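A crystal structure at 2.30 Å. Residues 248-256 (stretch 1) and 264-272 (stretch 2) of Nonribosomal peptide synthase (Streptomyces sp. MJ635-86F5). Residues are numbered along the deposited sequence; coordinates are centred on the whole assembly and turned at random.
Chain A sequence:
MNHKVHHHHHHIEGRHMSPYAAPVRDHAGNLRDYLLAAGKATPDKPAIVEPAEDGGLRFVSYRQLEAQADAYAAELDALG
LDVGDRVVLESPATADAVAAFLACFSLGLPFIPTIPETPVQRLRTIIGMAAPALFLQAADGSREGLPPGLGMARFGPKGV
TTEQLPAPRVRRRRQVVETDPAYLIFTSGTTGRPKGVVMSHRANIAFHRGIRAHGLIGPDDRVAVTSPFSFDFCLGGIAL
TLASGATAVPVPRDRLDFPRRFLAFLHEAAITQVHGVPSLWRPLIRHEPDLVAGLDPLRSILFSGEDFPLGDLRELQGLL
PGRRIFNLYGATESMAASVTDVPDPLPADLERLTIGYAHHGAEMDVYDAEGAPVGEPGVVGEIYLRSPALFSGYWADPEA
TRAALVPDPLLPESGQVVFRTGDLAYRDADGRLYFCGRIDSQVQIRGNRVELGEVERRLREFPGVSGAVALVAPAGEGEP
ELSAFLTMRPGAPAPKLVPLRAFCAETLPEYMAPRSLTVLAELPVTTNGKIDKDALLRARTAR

Stretch 1 (248-256) AVPVPRDRL
Stretch 2, residues 264-272: AFLHEAAIT

Stretch 1 leaves a strand (248-250), crosses V251 and P252 in extended conformation and enters a short helix (253-256), with P252 as N-cap: R255 N bonds to P252 O at 3.0 Å. Stretch 2 is the end of a helix (264-268) followed by a turn. No hydrogen bond links the two; side chains do the work, burying 325 Å² in all. The order is antiparallel in register, R255 CA lying by F265 CA at 7.1 Å and V249 CA by A269 CA at 7.8 Å.

A264 contributes a backbone oxygen, A264 O, bonded to E268 N at 2.7 Å, and no contact. F265 is the centrepiece. Its CA-to-CB bond points toward stretch 1, and with chi1 t (-174°) and chi2 75° the ring reaches a pocket that suits a large flat apolar group. Its CZ lies 3.7 Å from V249 CG1 and 4.1 Å from P252 CD, while CE2 is 4.1 Å from V251 CG2; both valines are t. R255 CG lies over one face of the ring, and R255 NH1 comes 3.8 Å from F265 CD1.

L266 (m, t) and H267 make no contact across. Three residues after F265, on the same side of the helix, exposed E268 also points its CA-to-CB bond toward stretch 1 and extends (t, t) to put OE1 3.8 Å from R255 NH1, a long salt bridge at the guanidinium edge. R255 (m, m, t) NE also makes a long salt bridge to D254 OD2 at 3.7 Å, within stretch 1.

A269, the first residue to leave helical phi/psi, packs its small CB 4.1 Å from V249 CG1, and its N still bonds to F265 O at 2.9 Å. A270 (54/53) turns the chain in a left-handed conformation. I271 (-72/126) then starts sideways, but with chi1 and chi2 both m its end comes nearer, bringing CD1 to 3.6 Å from V249 CG2. T272 stays clear.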

# COMPACT_ATOMS: atom_id res chain seq x y z
N ALA A 248 2.62 -13.45 0.31
CA ALA A 248 3.28 -12.23 0.74
C ALA A 248 4.31 -12.54 1.83
O ALA A 248 4.04 -13.28 2.75
CB ALA A 248 2.26 -11.25 1.28
N VAL A 249 5.52 -12.02 1.67
CA VAL A 249 6.62 -12.28 2.59
C VAL A 249 7.22 -10.93 3.05
O VAL A 249 8.15 -10.42 2.45
CB VAL A 249 7.72 -13.10 1.91
CG1 VAL A 249 8.69 -13.63 2.96
CG2 VAL A 249 7.12 -14.25 1.08
N PRO A 250 6.68 -10.36 4.11
CA PRO A 250 7.24 -9.16 4.66
C PRO A 250 8.66 -9.44 5.07
O PRO A 250 8.92 -10.49 5.64
CB PRO A 250 6.40 -8.93 5.91
CG PRO A 250 5.11 -9.63 5.64
CD PRO A 250 5.52 -10.84 4.89
N VAL A 251 9.59 -8.55 4.78
CA VAL A 251 10.97 -8.80 5.14
C VAL A 251 11.24 -8.11 6.51
O VAL A 251 11.32 -6.91 6.58
CB VAL A 251 11.91 -8.22 4.07
CG1 VAL A 251 13.36 -8.50 4.42
CG2 VAL A 251 11.59 -8.78 2.71
N PRO A 252 11.39 -8.86 7.57
CA PRO A 252 11.62 -8.20 8.84
C PRO A 252 12.86 -7.30 8.82
O PRO A 252 13.81 -7.59 8.11
CB PRO A 252 11.84 -9.37 9.81
CG PRO A 252 11.32 -10.60 9.10
CD PRO A 252 11.59 -10.33 7.66
N ARG A 253 12.84 -6.21 9.60
CA ARG A 253 13.95 -5.24 9.56
C ARG A 253 15.32 -5.86 9.99
O ARG A 253 16.35 -5.49 9.46
CB ARG A 253 13.61 -3.89 10.22
CG ARG A 253 13.12 -2.82 9.23
CD ARG A 253 12.85 -1.46 9.89
NE ARG A 253 13.78 -0.38 9.51
CZ ARG A 253 14.96 -0.09 10.09
NH1 ARG A 253 15.43 -0.81 11.11
NH2 ARG A 253 15.69 0.92 9.62
N ASP A 254 15.33 -6.88 10.86
CA ASP A 254 16.58 -7.57 11.19
C ASP A 254 17.14 -8.51 10.10
O ASP A 254 18.23 -9.04 10.27
CB ASP A 254 16.49 -8.32 12.53
CG ASP A 254 15.61 -9.53 12.48
OD1 ASP A 254 15.48 -10.16 13.53
OD2 ASP A 254 15.03 -9.91 11.44
N ARG A 255 16.46 -8.69 8.98
CA ARG A 255 17.09 -9.28 7.79
C ARG A 255 17.51 -8.23 6.80
O ARG A 255 18.47 -8.40 6.05
CB ARG A 255 16.13 -10.18 7.05
CG ARG A 255 15.46 -11.22 7.94
CD ARG A 255 16.46 -12.03 8.72
NE ARG A 255 15.81 -13.00 9.60
CZ ARG A 255 15.75 -14.32 9.39
NH1 ARG A 255 16.30 -14.89 8.31
NH2 ARG A 255 15.16 -15.10 10.27
N LEU A 256 16.82 -7.11 6.84
CA LEU A 256 16.86 -6.26 5.70
C LEU A 256 18.02 -5.30 5.74
O LEU A 256 18.61 -5.03 4.71
CB LEU A 256 15.51 -5.65 5.36
CG LEU A 256 15.49 -4.46 4.38
CD1 LEU A 256 15.31 -5.07 3.00
CD2 LEU A 256 14.42 -3.40 4.65
N ALA A 264 20.24 -13.97 1.80
CA ALA A 264 19.97 -15.36 2.19
C ALA A 264 18.47 -15.57 2.38
O ALA A 264 17.93 -16.62 2.05
CB ALA A 264 20.68 -15.70 3.48
N PHE A 265 17.79 -14.54 2.89
CA PHE A 265 16.36 -14.61 3.11
C PHE A 265 15.63 -14.73 1.77
O PHE A 265 14.70 -15.46 1.68
CB PHE A 265 15.88 -13.37 3.89
CG PHE A 265 14.43 -13.43 4.28
CD1 PHE A 265 14.03 -14.24 5.30
CD2 PHE A 265 13.49 -12.64 3.62
CE1 PHE A 265 12.69 -14.30 5.66
CE2 PHE A 265 12.15 -12.68 4.00
CZ PHE A 265 11.76 -13.51 5.02
N LEU A 266 16.06 -14.01 0.76
CA LEU A 266 15.41 -14.11 -0.55
C LEU A 266 15.54 -15.52 -1.12
O LEU A 266 14.62 -15.98 -1.78
CB LEU A 266 15.98 -13.12 -1.57
CG LEU A 266 15.93 -11.63 -1.19
CD1 LEU A 266 16.38 -10.80 -2.38
CD2 LEU A 266 14.55 -11.17 -0.73
N HIS A 267 16.64 -16.21 -0.85
CA HIS A 267 16.73 -17.67 -1.14
C HIS A 267 15.90 -18.50 -0.22
O HIS A 267 15.16 -19.33 -0.65
CB HIS A 267 18.20 -18.17 -1.02
CG HIS A 267 19.03 -17.84 -2.20
ND1 HIS A 267 19.01 -18.60 -3.35
CD2 HIS A 267 19.88 -16.81 -2.44
CE1 HIS A 267 19.85 -18.07 -4.24
NE2 HIS A 267 20.40 -16.99 -3.70
N GLU A 268 16.04 -18.30 1.09
CA GLU A 268 15.30 -19.14 2.04
C GLU A 268 13.82 -19.15 1.72
O GLU A 268 13.20 -20.21 1.69
CB GLU A 268 15.53 -18.68 3.49
CG GLU A 268 15.20 -19.74 4.54
CD GLU A 268 15.22 -19.22 6.00
OE1 GLU A 268 15.59 -18.04 6.27
OE2 GLU A 268 14.85 -20.00 6.90
N ALA A 269 13.25 -17.97 1.47
CA ALA A 269 11.80 -17.88 1.20
C ALA A 269 11.45 -17.99 -0.30
O ALA A 269 10.30 -17.83 -0.66
CB ALA A 269 11.26 -16.58 1.77
N ALA A 270 12.44 -18.28 -1.14
CA ALA A 270 12.22 -18.57 -2.54
C ALA A 270 11.41 -17.42 -3.15
O ALA A 270 10.42 -17.62 -3.84
CB ALA A 270 11.49 -19.90 -2.72
N ILE A 271 11.93 -16.21 -2.94
CA ILE A 271 11.25 -15.00 -3.42
C ILE A 271 11.32 -14.82 -4.95
O ILE A 271 12.42 -14.86 -5.54
CB ILE A 271 11.88 -13.77 -2.73
CG1 ILE A 271 11.69 -13.87 -1.22
CG2 ILE A 271 11.28 -12.48 -3.28
CD1 ILE A 271 10.24 -13.89 -0.76
N THR A 272 10.16 -14.66 -5.59
CA THR A 272 10.12 -14.39 -7.04
C THR A 272 10.02 -12.91 -7.37
O THR A 272 10.40 -12.50 -8.46
CB THR A 272 8.95 -15.08 -7.72
OG1 THR A 272 7.71 -14.60 -7.18
CG2 THR A 272 9.04 -16.62 -7.50